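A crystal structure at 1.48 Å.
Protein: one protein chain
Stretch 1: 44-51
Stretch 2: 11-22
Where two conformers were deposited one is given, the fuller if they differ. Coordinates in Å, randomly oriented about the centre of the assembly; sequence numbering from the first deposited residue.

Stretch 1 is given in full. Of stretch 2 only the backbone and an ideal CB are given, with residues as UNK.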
# COMPACT_ATOMS: atom_id res chain seq x y z
N GLY A 44 -12.19 10.38 7.02
CA GLY A 44 -11.10 9.44 6.75
C GLY A 44 -10.38 9.01 8.01
O GLY A 44 -9.95 7.86 8.11
N VAL A 45 -10.12 9.95 8.91
CA VAL A 45 -9.44 9.59 10.17
C VAL A 45 -10.35 8.69 11.02
O VAL A 45 -9.91 7.67 11.56
CB VAL A 45 -9.08 10.86 10.96
CG1 VAL A 45 -8.53 10.50 12.37
CG2 VAL A 45 -8.06 11.65 10.18
N LYS A 46 -11.63 9.07 11.13
CA LYS A 46 -12.58 8.24 11.90
C LYS A 46 -12.61 6.81 11.34
O LYS A 46 -12.61 5.81 12.10
CB LYS A 46 -13.98 8.86 11.86
CG LYS A 46 -15.01 8.07 12.65
CD LYS A 46 -16.41 8.64 12.38
CE LYS A 46 -17.42 8.01 13.32
NZ LYS A 46 -18.74 8.70 13.21
N ALA A 47 -12.68 6.69 10.01
CA ALA A 47 -12.81 5.37 9.42
C ALA A 47 -11.59 4.52 9.81
O ALA A 47 -11.71 3.33 10.12
CB ALA A 47 -12.95 5.45 7.88
N LEU A 48 -10.41 5.14 9.78
CA LEU A 48 -9.20 4.42 10.14
C LEU A 48 -9.22 4.05 11.63
O LEU A 48 -8.89 2.92 12.00
CB LEU A 48 -7.99 5.28 9.75
CG LEU A 48 -6.63 4.63 9.51
CD1 LEU A 48 -5.73 5.65 8.80
CD2 LEU A 48 -6.03 4.18 10.82
N LEU A 49 -9.62 5.00 12.49
CA LEU A 49 -9.68 4.70 13.95
C LEU A 49 -10.60 3.53 14.25
O LEU A 49 -10.34 2.78 15.22
CB LEU A 49 -10.10 5.95 14.74
CG LEU A 49 -9.04 7.05 14.82
CD1 LEU A 49 -9.69 8.33 15.33
CD2 LEU A 49 -7.88 6.68 15.73
N LEU A 50 -11.65 3.38 13.44
CA LEU A 50 -12.67 2.36 13.68
C LEU A 50 -12.28 1.00 13.14
O LEU A 50 -12.93 -0.01 13.48
CB LEU A 50 -14.01 2.77 13.04
CG LEU A 50 -14.79 3.84 13.79
CD1 LEU A 50 -15.90 4.39 12.90
CD2 LEU A 50 -15.36 3.22 15.10
N ASP A 51 -11.24 0.93 12.30
CA ASP A 51 -10.91 -0.31 11.62
C ASP A 51 -9.43 -0.56 11.56
O ASP A 51 -8.75 -0.06 10.68
CB ASP A 51 -11.53 -0.32 10.23
CG ASP A 51 -11.38 -1.64 9.55
OD1 ASP A 51 -10.89 -2.62 10.18
OD2 ASP A 51 -11.76 -1.69 8.34
N UNK A 11 -1.34 3.27 20.95
CA UNK A 11 -2.29 3.27 19.86
C UNK A 11 -3.31 4.39 20.08
O UNK A 11 -3.71 4.71 21.22
CB UNK A 11 -2.98 1.91 19.74
N UNK A 12 -3.76 5.01 18.98
CA UNK A 12 -4.80 6.02 19.10
C UNK A 12 -6.13 5.40 19.55
O UNK A 12 -6.33 4.19 19.44
CB UNK A 12 -4.98 6.75 17.77
N UNK A 13 -7.00 6.27 20.04
CA UNK A 13 -8.38 5.96 20.47
C UNK A 13 -9.35 6.90 19.77
O UNK A 13 -8.92 7.94 19.23
CB UNK A 13 -8.53 6.08 21.99
N UNK A 14 -10.65 6.59 19.78
CA UNK A 14 -11.65 7.45 19.13
C UNK A 14 -11.63 8.89 19.66
O UNK A 14 -11.86 9.83 18.91
CB UNK A 14 -13.05 6.86 19.32
N UNK A 15 -11.34 9.07 20.96
CA UNK A 15 -11.22 10.42 21.53
C UNK A 15 -10.12 11.29 20.93
O UNK A 15 -10.12 12.50 21.10
CB UNK A 15 -10.98 10.31 23.04
N UNK A 16 -9.16 10.65 20.25
CA UNK A 16 -8.07 11.39 19.62
C UNK A 16 -8.45 11.94 18.23
O UNK A 16 -7.64 12.63 17.60
CB UNK A 16 -6.84 10.49 19.50
N UNK A 17 -9.66 11.64 17.77
CA UNK A 17 -10.09 12.04 16.42
C UNK A 17 -9.80 13.50 16.10
O UNK A 17 -9.21 13.82 15.07
CB UNK A 17 -11.59 11.78 16.26
N UNK A 18 -10.26 14.42 16.95
CA UNK A 18 -10.14 15.82 16.57
C UNK A 18 -8.68 16.27 16.49
O UNK A 18 -8.30 17.02 15.57
CB UNK A 18 -10.90 16.70 17.57
N UNK A 19 -7.87 15.80 17.43
CA UNK A 19 -6.45 16.16 17.44
C UNK A 19 -5.72 15.55 16.23
O UNK A 19 -4.92 16.23 15.58
CB UNK A 19 -5.80 15.69 18.74
N UNK A 20 -5.97 14.29 15.93
CA UNK A 20 -5.31 13.65 14.77
C UNK A 20 -5.72 14.34 13.46
O UNK A 20 -4.89 14.53 12.56
CB UNK A 20 -5.66 12.16 14.71
N UNK A 21 -6.99 14.71 13.35
CA UNK A 21 -7.45 15.40 12.15
C UNK A 21 -6.73 16.78 12.08
O UNK A 21 -6.19 17.15 11.03
CB UNK A 21 -8.97 15.56 12.16
N UNK A 22 -6.65 17.53 13.20
CA UNK A 22 -5.97 18.81 13.16
C UNK A 22 -4.49 18.62 12.76
O UNK A 22 -3.95 19.37 11.95
CB UNK A 22 -6.08 19.51 14.52

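Stretch 1 is helical from residue 44 onward, and the side it turns to stretch 2 is greasy: Val45 and Leu49, one turn apart, point straight across, with Lys46 and Leu50 on the flank. It offers no side-chain charge in the centre of the contact, so the positions that face it call for apolar groups.

Position 11 has extended backbone angles and nothing of stretch 1 near its ideal CB; almost any residue would do, and polar ones suit open space. It is Glu11, which makes no contact here.

Position 12 is different. Its CB points toward stretch 1 and already lies 3.5 Å from Leu49 CD2, so a small apolar side chain is the natural choice. The residue is Ala12, whose CB packs on Leu49 CD2 at 3.5 Å. A water ties the two backbones together beside this contact, donating to Leu49 O at 2.8 Å and, weakly, to Ala12 O at 3.4 Å.

At position 13 the CB points away, leaving room for a long or polar chain. Arg13 is found; its carbonyl O lies 3.9 Å from Leu49 CD2, while its side chain stays clear.

Position 14 opens a 3-10 segment. Its CB points sideways, 5.4 Å from Leu49 CD1, too far for a short side chain to fill the space beside Lys46, Leu49 and Leu50. A long, flexible apolar chain could reach in; leucine or methionine would be plausible. The deposited residue is selenomethionine, Met14, with chi1 t and chi2 and chi3 both p. This bent path brings CE to 3.4 Å from Leu50 CG and 3.7 Å from Leu49 CB, while SE sits 4.1 Å from Lys46 CG.

Position 15 points away and favours polar residues; Asp15 touches nothing in stretch 1.

Position 16 points sideways, its ideal CB 5.5 Å from Leu49 CD2. It directly precedes the helix starting at 17, where aspartate, asparagine, serine or threonine could bind a nearby backbone NH. Asp16 does so: its OD2 accepts a hydrogen bond from Arg13 N at 2.8 Å, bracing the turn.

Position 17 has its ideal CB 4.0 Å from Leu49 CD1 and 5.1 Å from Val45 CG1. Although CB points sideways, a branched apolar chain could reach farther along stretch 1. Leu17, with chi1 t and chi2 p, carries CD1 to 3.6 Å from Val45 CG1, and its CB stays 4.0 Å from Leu49 CD1.

Positions 18 and 19 have no neighbour in stretch 1 and could be polar; they are Asp18 and Thr19.

At position 20 the CB points toward stretch 1, the ideal CB lying 4.1 Å from Val45 CG1, and valine, isoleucine or leucine would suit. Ile20 spans both facing residues, with CG2 3.6 Å from Val45 CG1 and CD1 4.3 Å from Leu49 CD2.

At position 21 the CB is sideways and the backbone runs close to Val45, so a small residue fits comfortably. Ala21 CB lies 4.4 Å from Val45 CG2.

Position 22 is out of reach of stretch 1, which sets no demand on it, so polar or charged residues would serve; it holds Lys22.

Stretch 2, residues 11-22: EARMDDLDTIAK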
# COMPACT_ATOMS: atom_id res chain seq x y z
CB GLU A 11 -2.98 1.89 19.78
CG GLU A 11 -2.02 0.78 19.33
CD GLU A 11 -2.68 -0.59 19.08
OE1 GLU A 11 -3.91 -0.70 19.23
OE2 GLU A 11 -1.92 -1.54 18.74
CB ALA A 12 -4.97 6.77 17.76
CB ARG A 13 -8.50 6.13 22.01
CG ARG A 13 -7.49 5.32 22.82
CD ARG A 13 -7.82 5.33 24.29
NE ARG A 13 -7.42 6.55 24.98
CZ ARG A 13 -6.45 6.64 25.91
NH1 ARG A 13 -5.72 5.59 26.27
NH2 ARG A 13 -6.21 7.81 26.49
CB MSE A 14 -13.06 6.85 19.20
CG MSE A 14 -14.13 7.65 18.46
SE MSE A 14 -13.74 7.92 16.54
CE MSE A 14 -13.56 6.06 16.07
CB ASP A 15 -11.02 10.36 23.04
CG ASP A 15 -12.33 10.31 23.79
OD1 ASP A 15 -12.30 10.52 25.03
OD2 ASP A 15 -13.39 10.10 23.14
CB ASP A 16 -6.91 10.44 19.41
CG ASP A 16 -6.33 9.89 20.70
OD1 ASP A 16 -6.25 10.64 21.71
OD2 ASP A 16 -5.90 8.72 20.66
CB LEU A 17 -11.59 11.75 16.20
CG LEU A 17 -12.24 12.34 14.93
CD1 LEU A 17 -11.65 11.69 13.67
CD2 LEU A 17 -13.74 12.14 14.88
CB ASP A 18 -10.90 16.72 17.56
CG ASP A 18 -12.40 16.62 17.40
OD1 ASP A 18 -12.88 15.91 16.49
OD2 ASP A 18 -13.11 17.26 18.21
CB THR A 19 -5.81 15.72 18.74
OG1 THR A 19 -6.51 16.38 19.81
CG2 THR A 19 -4.34 16.10 18.78
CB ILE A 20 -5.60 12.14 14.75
CG1 ILE A 20 -4.85 11.47 15.91
CG2 ILE A 20 -5.20 11.52 13.43
CD1 ILE A 20 -5.23 10.01 16.15
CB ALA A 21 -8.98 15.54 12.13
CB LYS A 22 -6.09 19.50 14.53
CG LYS A 22 -5.23 20.74 14.71
CD LYS A 22 -5.40 21.31 16.11
CE LYS A 22 -4.68 20.45 17.12
NZ LYS A 22 -4.63 21.17 18.44
O HOH W 1 -9.07 3.29 17.67
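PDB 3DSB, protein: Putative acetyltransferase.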